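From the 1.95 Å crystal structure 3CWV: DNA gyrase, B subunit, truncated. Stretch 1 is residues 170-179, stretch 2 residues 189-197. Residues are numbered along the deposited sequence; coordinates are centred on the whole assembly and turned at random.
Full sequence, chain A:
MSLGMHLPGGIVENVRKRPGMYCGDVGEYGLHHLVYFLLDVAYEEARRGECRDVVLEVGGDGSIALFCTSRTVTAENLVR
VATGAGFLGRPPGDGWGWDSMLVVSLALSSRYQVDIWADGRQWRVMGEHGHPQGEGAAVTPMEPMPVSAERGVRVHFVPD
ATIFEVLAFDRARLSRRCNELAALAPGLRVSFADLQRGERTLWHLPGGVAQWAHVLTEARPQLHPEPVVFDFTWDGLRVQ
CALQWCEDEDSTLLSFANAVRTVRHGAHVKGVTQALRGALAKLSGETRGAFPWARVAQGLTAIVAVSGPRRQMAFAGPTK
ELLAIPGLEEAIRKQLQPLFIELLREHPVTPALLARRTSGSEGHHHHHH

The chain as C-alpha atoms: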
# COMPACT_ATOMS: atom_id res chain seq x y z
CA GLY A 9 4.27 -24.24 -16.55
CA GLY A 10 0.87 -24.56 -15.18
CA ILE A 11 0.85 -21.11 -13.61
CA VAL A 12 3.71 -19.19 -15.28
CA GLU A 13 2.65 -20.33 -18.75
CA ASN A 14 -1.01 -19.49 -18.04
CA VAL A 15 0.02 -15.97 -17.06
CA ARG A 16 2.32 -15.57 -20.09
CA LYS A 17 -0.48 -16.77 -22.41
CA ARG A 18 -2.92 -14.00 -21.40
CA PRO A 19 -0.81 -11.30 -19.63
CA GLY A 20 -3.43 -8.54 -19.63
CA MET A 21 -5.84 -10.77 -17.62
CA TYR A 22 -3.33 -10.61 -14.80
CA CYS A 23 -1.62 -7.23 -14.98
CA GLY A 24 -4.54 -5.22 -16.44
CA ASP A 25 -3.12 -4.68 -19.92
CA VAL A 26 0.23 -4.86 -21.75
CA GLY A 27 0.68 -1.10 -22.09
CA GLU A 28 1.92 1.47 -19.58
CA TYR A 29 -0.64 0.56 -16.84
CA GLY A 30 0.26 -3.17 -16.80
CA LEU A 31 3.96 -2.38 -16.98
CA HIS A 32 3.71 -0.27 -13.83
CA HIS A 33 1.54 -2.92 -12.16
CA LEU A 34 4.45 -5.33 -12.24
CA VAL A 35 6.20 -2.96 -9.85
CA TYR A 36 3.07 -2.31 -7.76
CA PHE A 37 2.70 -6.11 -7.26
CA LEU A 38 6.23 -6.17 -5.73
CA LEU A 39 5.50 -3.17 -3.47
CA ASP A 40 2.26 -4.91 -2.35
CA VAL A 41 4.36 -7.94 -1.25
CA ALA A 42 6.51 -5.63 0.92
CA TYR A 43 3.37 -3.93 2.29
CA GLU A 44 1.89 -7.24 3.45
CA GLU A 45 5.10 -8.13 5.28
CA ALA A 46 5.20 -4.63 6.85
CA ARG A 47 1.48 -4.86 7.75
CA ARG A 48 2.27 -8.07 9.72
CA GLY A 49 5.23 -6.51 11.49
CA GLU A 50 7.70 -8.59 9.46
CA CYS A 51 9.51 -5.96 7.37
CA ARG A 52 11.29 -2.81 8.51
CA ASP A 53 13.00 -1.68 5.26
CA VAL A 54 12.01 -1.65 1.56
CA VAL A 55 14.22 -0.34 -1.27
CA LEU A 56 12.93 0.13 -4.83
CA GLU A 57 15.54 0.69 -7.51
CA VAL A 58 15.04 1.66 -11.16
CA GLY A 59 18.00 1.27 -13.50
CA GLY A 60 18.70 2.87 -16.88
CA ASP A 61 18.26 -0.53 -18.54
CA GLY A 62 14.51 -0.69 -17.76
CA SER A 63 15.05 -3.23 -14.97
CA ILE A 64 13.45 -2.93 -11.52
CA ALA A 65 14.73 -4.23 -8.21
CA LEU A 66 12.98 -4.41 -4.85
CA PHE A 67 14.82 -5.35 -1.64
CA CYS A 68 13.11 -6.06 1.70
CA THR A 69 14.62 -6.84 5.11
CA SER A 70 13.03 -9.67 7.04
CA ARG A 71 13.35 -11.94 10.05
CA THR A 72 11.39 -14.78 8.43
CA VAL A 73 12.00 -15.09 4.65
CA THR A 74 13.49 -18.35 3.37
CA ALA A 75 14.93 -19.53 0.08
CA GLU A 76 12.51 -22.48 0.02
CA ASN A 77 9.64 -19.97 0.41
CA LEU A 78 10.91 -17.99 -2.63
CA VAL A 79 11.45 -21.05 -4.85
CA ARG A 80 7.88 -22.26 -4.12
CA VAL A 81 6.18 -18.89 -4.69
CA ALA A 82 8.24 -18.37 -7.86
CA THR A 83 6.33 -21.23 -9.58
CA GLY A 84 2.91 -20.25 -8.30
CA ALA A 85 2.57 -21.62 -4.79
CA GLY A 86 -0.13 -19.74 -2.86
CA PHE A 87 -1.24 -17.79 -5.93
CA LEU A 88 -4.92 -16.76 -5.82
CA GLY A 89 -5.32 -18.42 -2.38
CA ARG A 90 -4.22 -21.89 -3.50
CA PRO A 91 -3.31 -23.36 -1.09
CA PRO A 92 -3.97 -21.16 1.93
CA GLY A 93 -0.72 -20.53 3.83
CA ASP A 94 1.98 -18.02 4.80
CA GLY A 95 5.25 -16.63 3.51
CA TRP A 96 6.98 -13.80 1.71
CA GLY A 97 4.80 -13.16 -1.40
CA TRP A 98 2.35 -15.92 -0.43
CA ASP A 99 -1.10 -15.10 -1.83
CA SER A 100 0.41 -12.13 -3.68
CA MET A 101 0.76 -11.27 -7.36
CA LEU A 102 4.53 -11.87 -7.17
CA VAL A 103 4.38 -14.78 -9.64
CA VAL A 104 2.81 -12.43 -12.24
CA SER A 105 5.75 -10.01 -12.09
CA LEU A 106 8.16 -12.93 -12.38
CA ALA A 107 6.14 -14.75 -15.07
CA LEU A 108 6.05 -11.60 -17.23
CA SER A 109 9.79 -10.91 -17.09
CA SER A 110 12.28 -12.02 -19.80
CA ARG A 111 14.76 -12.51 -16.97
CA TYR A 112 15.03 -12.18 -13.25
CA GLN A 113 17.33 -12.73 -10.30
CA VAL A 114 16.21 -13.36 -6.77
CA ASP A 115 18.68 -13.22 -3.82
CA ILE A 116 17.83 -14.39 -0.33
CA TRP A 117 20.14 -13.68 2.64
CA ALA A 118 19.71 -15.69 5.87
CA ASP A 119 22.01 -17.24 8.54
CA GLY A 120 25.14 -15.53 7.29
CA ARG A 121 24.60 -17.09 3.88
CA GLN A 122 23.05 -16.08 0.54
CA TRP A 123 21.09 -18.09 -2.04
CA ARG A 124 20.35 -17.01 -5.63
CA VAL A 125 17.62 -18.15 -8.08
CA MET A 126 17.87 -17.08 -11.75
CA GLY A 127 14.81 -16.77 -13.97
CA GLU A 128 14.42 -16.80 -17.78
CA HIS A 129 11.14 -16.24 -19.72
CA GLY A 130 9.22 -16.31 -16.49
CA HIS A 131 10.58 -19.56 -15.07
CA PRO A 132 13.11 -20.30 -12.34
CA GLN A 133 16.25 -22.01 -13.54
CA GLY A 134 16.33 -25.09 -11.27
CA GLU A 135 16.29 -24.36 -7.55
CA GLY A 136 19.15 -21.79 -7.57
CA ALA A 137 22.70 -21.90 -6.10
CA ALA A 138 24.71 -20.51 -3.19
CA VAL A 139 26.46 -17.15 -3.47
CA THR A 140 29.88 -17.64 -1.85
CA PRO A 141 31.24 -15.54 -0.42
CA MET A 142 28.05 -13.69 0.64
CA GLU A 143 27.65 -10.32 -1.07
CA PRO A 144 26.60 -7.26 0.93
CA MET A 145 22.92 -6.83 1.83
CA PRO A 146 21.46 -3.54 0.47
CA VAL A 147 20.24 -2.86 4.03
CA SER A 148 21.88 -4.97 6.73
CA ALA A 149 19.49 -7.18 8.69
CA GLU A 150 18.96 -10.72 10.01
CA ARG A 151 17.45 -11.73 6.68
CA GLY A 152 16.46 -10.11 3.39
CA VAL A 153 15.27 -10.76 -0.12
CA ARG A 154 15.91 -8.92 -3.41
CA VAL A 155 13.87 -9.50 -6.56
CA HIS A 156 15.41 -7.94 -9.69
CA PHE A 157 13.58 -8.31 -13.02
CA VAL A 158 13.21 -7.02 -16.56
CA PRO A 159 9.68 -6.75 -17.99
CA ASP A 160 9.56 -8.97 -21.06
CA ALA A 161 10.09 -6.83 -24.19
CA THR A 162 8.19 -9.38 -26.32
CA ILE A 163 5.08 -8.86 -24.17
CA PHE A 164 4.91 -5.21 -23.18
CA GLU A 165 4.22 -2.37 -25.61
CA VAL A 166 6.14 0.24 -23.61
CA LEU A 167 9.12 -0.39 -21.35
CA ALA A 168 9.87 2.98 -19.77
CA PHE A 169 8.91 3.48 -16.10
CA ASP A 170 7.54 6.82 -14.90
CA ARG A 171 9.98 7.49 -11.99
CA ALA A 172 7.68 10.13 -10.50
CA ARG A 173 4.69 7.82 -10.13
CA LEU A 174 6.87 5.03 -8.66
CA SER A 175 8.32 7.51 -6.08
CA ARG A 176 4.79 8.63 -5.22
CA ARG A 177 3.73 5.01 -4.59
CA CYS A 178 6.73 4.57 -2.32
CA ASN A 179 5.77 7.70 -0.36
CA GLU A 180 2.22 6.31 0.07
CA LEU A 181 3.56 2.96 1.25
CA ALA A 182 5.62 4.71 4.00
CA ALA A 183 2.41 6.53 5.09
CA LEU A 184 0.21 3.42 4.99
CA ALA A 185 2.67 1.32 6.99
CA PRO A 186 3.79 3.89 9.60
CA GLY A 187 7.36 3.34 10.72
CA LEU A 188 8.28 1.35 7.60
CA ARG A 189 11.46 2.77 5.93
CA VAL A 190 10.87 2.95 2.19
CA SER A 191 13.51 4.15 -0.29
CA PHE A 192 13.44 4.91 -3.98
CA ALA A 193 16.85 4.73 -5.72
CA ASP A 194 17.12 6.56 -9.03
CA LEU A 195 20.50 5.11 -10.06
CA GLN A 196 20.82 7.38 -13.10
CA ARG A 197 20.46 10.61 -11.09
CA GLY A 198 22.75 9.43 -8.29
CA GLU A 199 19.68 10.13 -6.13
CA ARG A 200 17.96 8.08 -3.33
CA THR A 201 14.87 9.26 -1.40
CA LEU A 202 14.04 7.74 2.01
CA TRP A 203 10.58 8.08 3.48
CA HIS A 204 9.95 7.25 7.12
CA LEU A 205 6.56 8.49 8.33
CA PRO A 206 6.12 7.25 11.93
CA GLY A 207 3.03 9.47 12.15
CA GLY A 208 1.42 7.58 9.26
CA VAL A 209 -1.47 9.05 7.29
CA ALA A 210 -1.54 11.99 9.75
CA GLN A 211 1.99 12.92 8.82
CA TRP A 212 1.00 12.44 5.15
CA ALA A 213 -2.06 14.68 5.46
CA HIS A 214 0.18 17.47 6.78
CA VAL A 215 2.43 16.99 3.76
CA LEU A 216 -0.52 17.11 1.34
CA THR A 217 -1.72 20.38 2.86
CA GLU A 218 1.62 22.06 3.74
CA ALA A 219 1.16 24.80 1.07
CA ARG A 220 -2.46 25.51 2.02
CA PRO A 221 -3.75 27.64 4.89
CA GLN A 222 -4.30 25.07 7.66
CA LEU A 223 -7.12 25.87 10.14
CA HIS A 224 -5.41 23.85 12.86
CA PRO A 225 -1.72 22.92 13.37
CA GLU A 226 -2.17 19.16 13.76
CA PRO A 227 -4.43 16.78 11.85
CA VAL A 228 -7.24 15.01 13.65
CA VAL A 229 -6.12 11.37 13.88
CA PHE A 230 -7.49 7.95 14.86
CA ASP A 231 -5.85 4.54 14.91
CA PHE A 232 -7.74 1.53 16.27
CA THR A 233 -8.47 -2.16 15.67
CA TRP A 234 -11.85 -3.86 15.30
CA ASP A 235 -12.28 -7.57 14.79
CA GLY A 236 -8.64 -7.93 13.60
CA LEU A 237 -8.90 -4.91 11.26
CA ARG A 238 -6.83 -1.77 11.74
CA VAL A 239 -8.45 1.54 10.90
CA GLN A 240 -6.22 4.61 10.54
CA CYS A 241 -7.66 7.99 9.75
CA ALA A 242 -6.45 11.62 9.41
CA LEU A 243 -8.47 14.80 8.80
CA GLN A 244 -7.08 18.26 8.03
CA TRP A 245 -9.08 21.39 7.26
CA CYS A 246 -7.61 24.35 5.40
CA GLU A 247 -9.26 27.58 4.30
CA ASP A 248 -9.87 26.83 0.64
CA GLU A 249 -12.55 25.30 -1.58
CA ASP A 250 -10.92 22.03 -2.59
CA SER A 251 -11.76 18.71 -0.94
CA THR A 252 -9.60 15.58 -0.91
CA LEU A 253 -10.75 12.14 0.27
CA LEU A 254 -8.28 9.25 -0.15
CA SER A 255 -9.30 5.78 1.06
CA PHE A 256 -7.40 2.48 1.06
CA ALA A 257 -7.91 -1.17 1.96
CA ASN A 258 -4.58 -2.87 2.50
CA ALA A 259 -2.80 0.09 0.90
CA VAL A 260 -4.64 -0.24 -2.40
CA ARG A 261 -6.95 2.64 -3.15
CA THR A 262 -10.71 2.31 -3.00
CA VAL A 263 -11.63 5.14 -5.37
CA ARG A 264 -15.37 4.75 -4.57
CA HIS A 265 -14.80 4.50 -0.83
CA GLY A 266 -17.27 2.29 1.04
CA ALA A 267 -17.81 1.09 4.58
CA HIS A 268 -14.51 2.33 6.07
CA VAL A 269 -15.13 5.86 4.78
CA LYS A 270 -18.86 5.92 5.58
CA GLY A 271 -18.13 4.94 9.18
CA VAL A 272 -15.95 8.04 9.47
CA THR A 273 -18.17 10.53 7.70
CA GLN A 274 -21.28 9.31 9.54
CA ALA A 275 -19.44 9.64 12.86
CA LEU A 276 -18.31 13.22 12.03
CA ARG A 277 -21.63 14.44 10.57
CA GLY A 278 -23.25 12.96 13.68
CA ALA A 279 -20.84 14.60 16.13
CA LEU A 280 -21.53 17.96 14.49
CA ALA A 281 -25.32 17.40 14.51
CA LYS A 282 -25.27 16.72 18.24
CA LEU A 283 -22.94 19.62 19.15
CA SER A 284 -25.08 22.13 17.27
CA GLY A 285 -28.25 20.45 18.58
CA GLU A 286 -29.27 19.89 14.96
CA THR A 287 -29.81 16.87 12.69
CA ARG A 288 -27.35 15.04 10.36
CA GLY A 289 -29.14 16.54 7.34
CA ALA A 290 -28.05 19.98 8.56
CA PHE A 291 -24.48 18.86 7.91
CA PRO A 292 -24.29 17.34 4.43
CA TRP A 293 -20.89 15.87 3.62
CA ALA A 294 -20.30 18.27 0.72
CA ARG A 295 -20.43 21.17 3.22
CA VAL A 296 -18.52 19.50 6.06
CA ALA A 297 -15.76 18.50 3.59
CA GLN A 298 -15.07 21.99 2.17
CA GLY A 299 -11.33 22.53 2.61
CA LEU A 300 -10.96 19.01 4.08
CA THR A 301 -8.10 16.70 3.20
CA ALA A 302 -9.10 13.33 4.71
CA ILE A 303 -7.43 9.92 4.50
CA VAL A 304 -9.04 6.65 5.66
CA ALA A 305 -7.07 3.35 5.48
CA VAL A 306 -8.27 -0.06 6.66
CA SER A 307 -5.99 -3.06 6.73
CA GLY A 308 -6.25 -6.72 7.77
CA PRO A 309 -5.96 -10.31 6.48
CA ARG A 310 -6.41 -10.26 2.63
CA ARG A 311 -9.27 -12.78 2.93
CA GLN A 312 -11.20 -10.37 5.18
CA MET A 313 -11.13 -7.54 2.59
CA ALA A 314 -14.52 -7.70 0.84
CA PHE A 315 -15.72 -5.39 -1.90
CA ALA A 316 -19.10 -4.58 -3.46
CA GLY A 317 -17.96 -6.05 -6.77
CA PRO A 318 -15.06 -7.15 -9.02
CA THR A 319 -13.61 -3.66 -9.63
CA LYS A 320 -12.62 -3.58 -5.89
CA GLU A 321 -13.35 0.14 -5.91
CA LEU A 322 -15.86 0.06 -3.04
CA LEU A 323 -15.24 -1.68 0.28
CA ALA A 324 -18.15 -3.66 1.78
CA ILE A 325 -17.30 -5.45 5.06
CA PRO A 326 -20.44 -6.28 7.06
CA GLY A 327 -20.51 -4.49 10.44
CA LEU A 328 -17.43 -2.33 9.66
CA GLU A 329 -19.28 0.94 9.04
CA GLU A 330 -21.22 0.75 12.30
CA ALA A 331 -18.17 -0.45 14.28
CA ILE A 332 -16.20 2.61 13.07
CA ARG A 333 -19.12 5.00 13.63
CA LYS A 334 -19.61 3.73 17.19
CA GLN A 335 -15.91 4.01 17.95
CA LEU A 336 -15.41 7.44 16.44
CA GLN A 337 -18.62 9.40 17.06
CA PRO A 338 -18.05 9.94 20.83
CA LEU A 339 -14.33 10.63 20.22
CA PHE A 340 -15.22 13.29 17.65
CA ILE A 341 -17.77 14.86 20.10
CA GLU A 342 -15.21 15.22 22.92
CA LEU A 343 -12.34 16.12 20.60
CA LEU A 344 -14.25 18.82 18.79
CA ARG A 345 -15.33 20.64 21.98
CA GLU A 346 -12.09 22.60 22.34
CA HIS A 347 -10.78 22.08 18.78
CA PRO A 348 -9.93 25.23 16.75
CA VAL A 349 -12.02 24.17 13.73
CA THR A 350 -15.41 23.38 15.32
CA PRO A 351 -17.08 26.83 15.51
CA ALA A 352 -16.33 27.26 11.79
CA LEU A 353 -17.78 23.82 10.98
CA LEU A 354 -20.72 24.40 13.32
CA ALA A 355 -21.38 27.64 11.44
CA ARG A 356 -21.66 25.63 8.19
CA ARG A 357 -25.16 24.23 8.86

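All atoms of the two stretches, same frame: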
# COMPACT_ATOMS: atom_id res chain seq x y z
N ASP A 170 7.72 5.45 -15.36
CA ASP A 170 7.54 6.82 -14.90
C ASP A 170 8.11 6.86 -13.47
O ASP A 170 7.46 6.39 -12.53
CB ASP A 170 6.04 7.14 -14.90
CG ASP A 170 5.74 8.58 -14.51
OD1 ASP A 170 6.48 9.20 -13.72
OD2 ASP A 170 4.73 9.11 -15.02
N ARG A 171 9.33 7.39 -13.31
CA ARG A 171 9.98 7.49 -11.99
C ARG A 171 9.16 8.24 -10.95
O ARG A 171 9.13 7.86 -9.77
CB ARG A 171 11.35 8.16 -12.09
CG ARG A 171 12.51 7.22 -12.11
CD ARG A 171 12.62 6.55 -13.43
NE ARG A 171 14.01 6.26 -13.77
CZ ARG A 171 14.40 5.66 -14.89
NH1 ARG A 171 15.69 5.43 -15.11
NH2 ARG A 171 13.49 5.30 -15.79
N ALA A 172 8.51 9.32 -11.39
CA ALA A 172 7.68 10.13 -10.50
C ALA A 172 6.52 9.36 -9.89
O ALA A 172 6.23 9.51 -8.69
CB ALA A 172 7.16 11.39 -11.24
N ARG A 173 5.81 8.58 -10.70
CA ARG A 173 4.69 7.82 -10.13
C ARG A 173 5.14 6.66 -9.22
O ARG A 173 4.48 6.37 -8.23
CB ARG A 173 3.69 7.37 -11.20
CG ARG A 173 3.82 5.98 -11.68
CD ARG A 173 2.67 5.63 -12.60
NE ARG A 173 2.65 6.53 -13.75
CZ ARG A 173 2.10 6.23 -14.93
NH1 ARG A 173 1.48 5.07 -15.10
NH2 ARG A 173 2.17 7.10 -15.93
N LEU A 174 6.26 6.03 -9.54
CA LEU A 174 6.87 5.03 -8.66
C LEU A 174 7.31 5.64 -7.32
O LEU A 174 7.02 5.05 -6.26
CB LEU A 174 8.02 4.28 -9.36
CG LEU A 174 7.66 3.44 -10.60
CD1 LEU A 174 8.90 2.68 -11.02
CD2 LEU A 174 6.46 2.47 -10.36
N SER A 175 7.97 6.80 -7.33
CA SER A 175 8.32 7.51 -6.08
C SER A 175 7.10 7.88 -5.27
O SER A 175 7.10 7.72 -4.04
CB SER A 175 9.14 8.80 -6.30
OG SER A 175 10.07 8.64 -7.33
N ARG A 176 6.04 8.36 -5.92
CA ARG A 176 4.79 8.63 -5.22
C ARG A 176 4.20 7.39 -4.54
O ARG A 176 3.68 7.48 -3.45
CB ARG A 176 3.74 9.27 -6.14
CG ARG A 176 3.93 10.77 -6.35
CD ARG A 176 2.73 11.39 -7.04
NE ARG A 176 2.58 10.89 -8.41
CZ ARG A 176 3.23 11.38 -9.46
NH1 ARG A 176 4.07 12.39 -9.31
NH2 ARG A 176 3.03 10.86 -10.66
N ARG A 177 4.27 6.23 -5.19
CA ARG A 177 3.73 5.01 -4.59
C ARG A 177 4.57 4.61 -3.37
O ARG A 177 4.05 4.08 -2.38
CB ARG A 177 3.66 3.87 -5.61
CG ARG A 177 3.20 2.52 -5.07
CD ARG A 177 1.71 2.46 -4.69
NE ARG A 177 0.84 2.76 -5.83
CZ ARG A 177 -0.05 1.93 -6.38
NH1 ARG A 177 -0.23 0.69 -5.91
NH2 ARG A 177 -0.77 2.36 -7.41
N CYS A 178 5.86 4.87 -3.44
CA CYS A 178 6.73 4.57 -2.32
C CYS A 178 6.39 5.46 -1.11
O CYS A 178 6.34 5.00 0.03
CB CYS A 178 8.19 4.76 -2.72
SG CYS A 178 8.88 3.47 -3.78
N ASN A 179 6.16 6.74 -1.39
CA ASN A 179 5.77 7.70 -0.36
C ASN A 179 4.46 7.26 0.33
O ASN A 179 4.37 7.29 1.57
CB ASN A 179 5.65 9.10 -1.01
CG ASN A 179 5.52 10.24 0.00
OD1 ASN A 179 5.39 10.05 1.23
ND2 ASN A 179 5.52 11.45 -0.53
N ARG A 189 10.50 1.99 6.73
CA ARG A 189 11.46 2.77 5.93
C ARG A 189 11.40 2.36 4.47
O ARG A 189 11.63 1.20 4.13
CB ARG A 189 12.89 2.56 6.47
CG ARG A 189 13.02 3.10 7.89
CD ARG A 189 14.37 2.86 8.48
NE ARG A 189 14.44 3.50 9.80
CZ ARG A 189 14.68 4.80 10.01
NH1 ARG A 189 14.88 5.63 8.99
NH2 ARG A 189 14.71 5.26 11.26
N VAL A 190 11.03 3.30 3.59
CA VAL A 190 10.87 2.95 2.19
C VAL A 190 11.77 3.89 1.40
O VAL A 190 11.72 5.09 1.63
CB VAL A 190 9.44 3.20 1.67
CG1 VAL A 190 9.35 2.78 0.20
CG2 VAL A 190 8.40 2.43 2.50
N SER A 191 12.59 3.34 0.50
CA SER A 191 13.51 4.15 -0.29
C SER A 191 13.28 3.93 -1.78
O SER A 191 12.95 2.82 -2.22
CB SER A 191 14.95 3.78 0.05
OG SER A 191 15.25 4.13 1.40
N PHE A 192 13.47 5.00 -2.54
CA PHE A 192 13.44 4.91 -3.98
C PHE A 192 14.81 5.35 -4.52
O PHE A 192 15.23 6.46 -4.27
CB PHE A 192 12.31 5.80 -4.51
CG PHE A 192 12.19 5.76 -5.99
CD1 PHE A 192 11.70 4.62 -6.63
CD2 PHE A 192 12.56 6.87 -6.76
CE1 PHE A 192 11.59 4.56 -8.03
CE2 PHE A 192 12.47 6.82 -8.16
CZ PHE A 192 11.97 5.67 -8.79
N ALA A 193 15.51 4.46 -5.22
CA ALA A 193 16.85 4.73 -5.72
C ALA A 193 16.82 4.91 -7.23
O ALA A 193 16.53 3.98 -7.99
CB ALA A 193 17.81 3.62 -5.34
N ASP A 194 17.07 6.15 -7.64
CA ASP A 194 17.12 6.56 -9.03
C ASP A 194 18.60 6.51 -9.42
O ASP A 194 19.32 7.51 -9.31
CB ASP A 194 16.59 7.99 -9.08
CG ASP A 194 16.19 8.43 -10.47
OD1 ASP A 194 16.81 7.98 -11.46
OD2 ASP A 194 15.24 9.24 -10.56
N LEU A 195 19.07 5.34 -9.83
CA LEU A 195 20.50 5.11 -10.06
C LEU A 195 21.15 6.08 -11.07
O LEU A 195 22.31 6.48 -10.92
CB LEU A 195 20.72 3.67 -10.53
CG LEU A 195 20.31 2.59 -9.52
CD1 LEU A 195 20.74 1.21 -10.00
CD2 LEU A 195 20.92 2.91 -8.15
N GLN A 196 20.38 6.43 -12.09
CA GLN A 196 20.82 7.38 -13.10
C GLN A 196 21.18 8.75 -12.49
O GLN A 196 22.27 9.28 -12.73
CB GLN A 196 19.75 7.54 -14.19
CG GLN A 196 19.62 6.35 -15.11
CD GLN A 196 19.16 6.75 -16.49
OE1 GLN A 196 17.97 6.95 -16.74
NE2 GLN A 196 20.12 6.87 -17.42
N ARG A 197 20.27 9.30 -11.69
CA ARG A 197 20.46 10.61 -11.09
C ARG A 197 21.45 10.65 -9.93
O ARG A 197 21.71 11.72 -9.38
CB ARG A 197 19.11 11.17 -10.60
CG ARG A 197 18.06 11.32 -11.68
CD ARG A 197 16.81 12.00 -11.12
NE ARG A 197 17.11 13.26 -10.45
CZ ARG A 197 17.05 14.45 -11.04
NH1 ARG A 197 16.70 14.54 -12.32
NH2 ARG A 197 17.34 15.56 -10.36
O HOH W 1 17.27 5.46 -12.86

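Helix 171-179 packs nearly antiparallel (169°) against strand 189-194, and no direct hydrogen bond joins them; the contact rests on apolar packing and one bridging water.

The apolar part centres on F192, whose flat ring meets several helix residues. R171 brings the aliphatic part of its chain to the ring edge, CG lying 3.7 Å from F192 CZ, while L174 CB approaches F192 CE1 at 3.8 Å. One turn further on, C178 is small enough to sit close to the strand: its CB lies 3.7 Å from V190 CG1, and its SG is 4.2 Å from F192 CD1, oblique to the ring. L174 and V190, both buried, point toward the other stretch and offer purely apolar side chains. S175 lies over one ring face, with OG 3.1 Å from F192 CD2. A hydroxyl is tolerable there because S175 OG donates to R171 O (2.7 Å).

The polar part lies at the start of the helix, where R171 faces the end of the strand. R171 NE and D194 OD1 are 4.0 Å apart, too far for a salt bridge, but water 1 links the charges, accepting from R171 NH1 (2.7 Å), weakly from Q196 N (3.3 Å), and donating to D194 OD1 (2.9 Å), a carboxylate oxygen suited to accept. R171's long side chain thus offers methylenes to F192 and a guanidinium to the water.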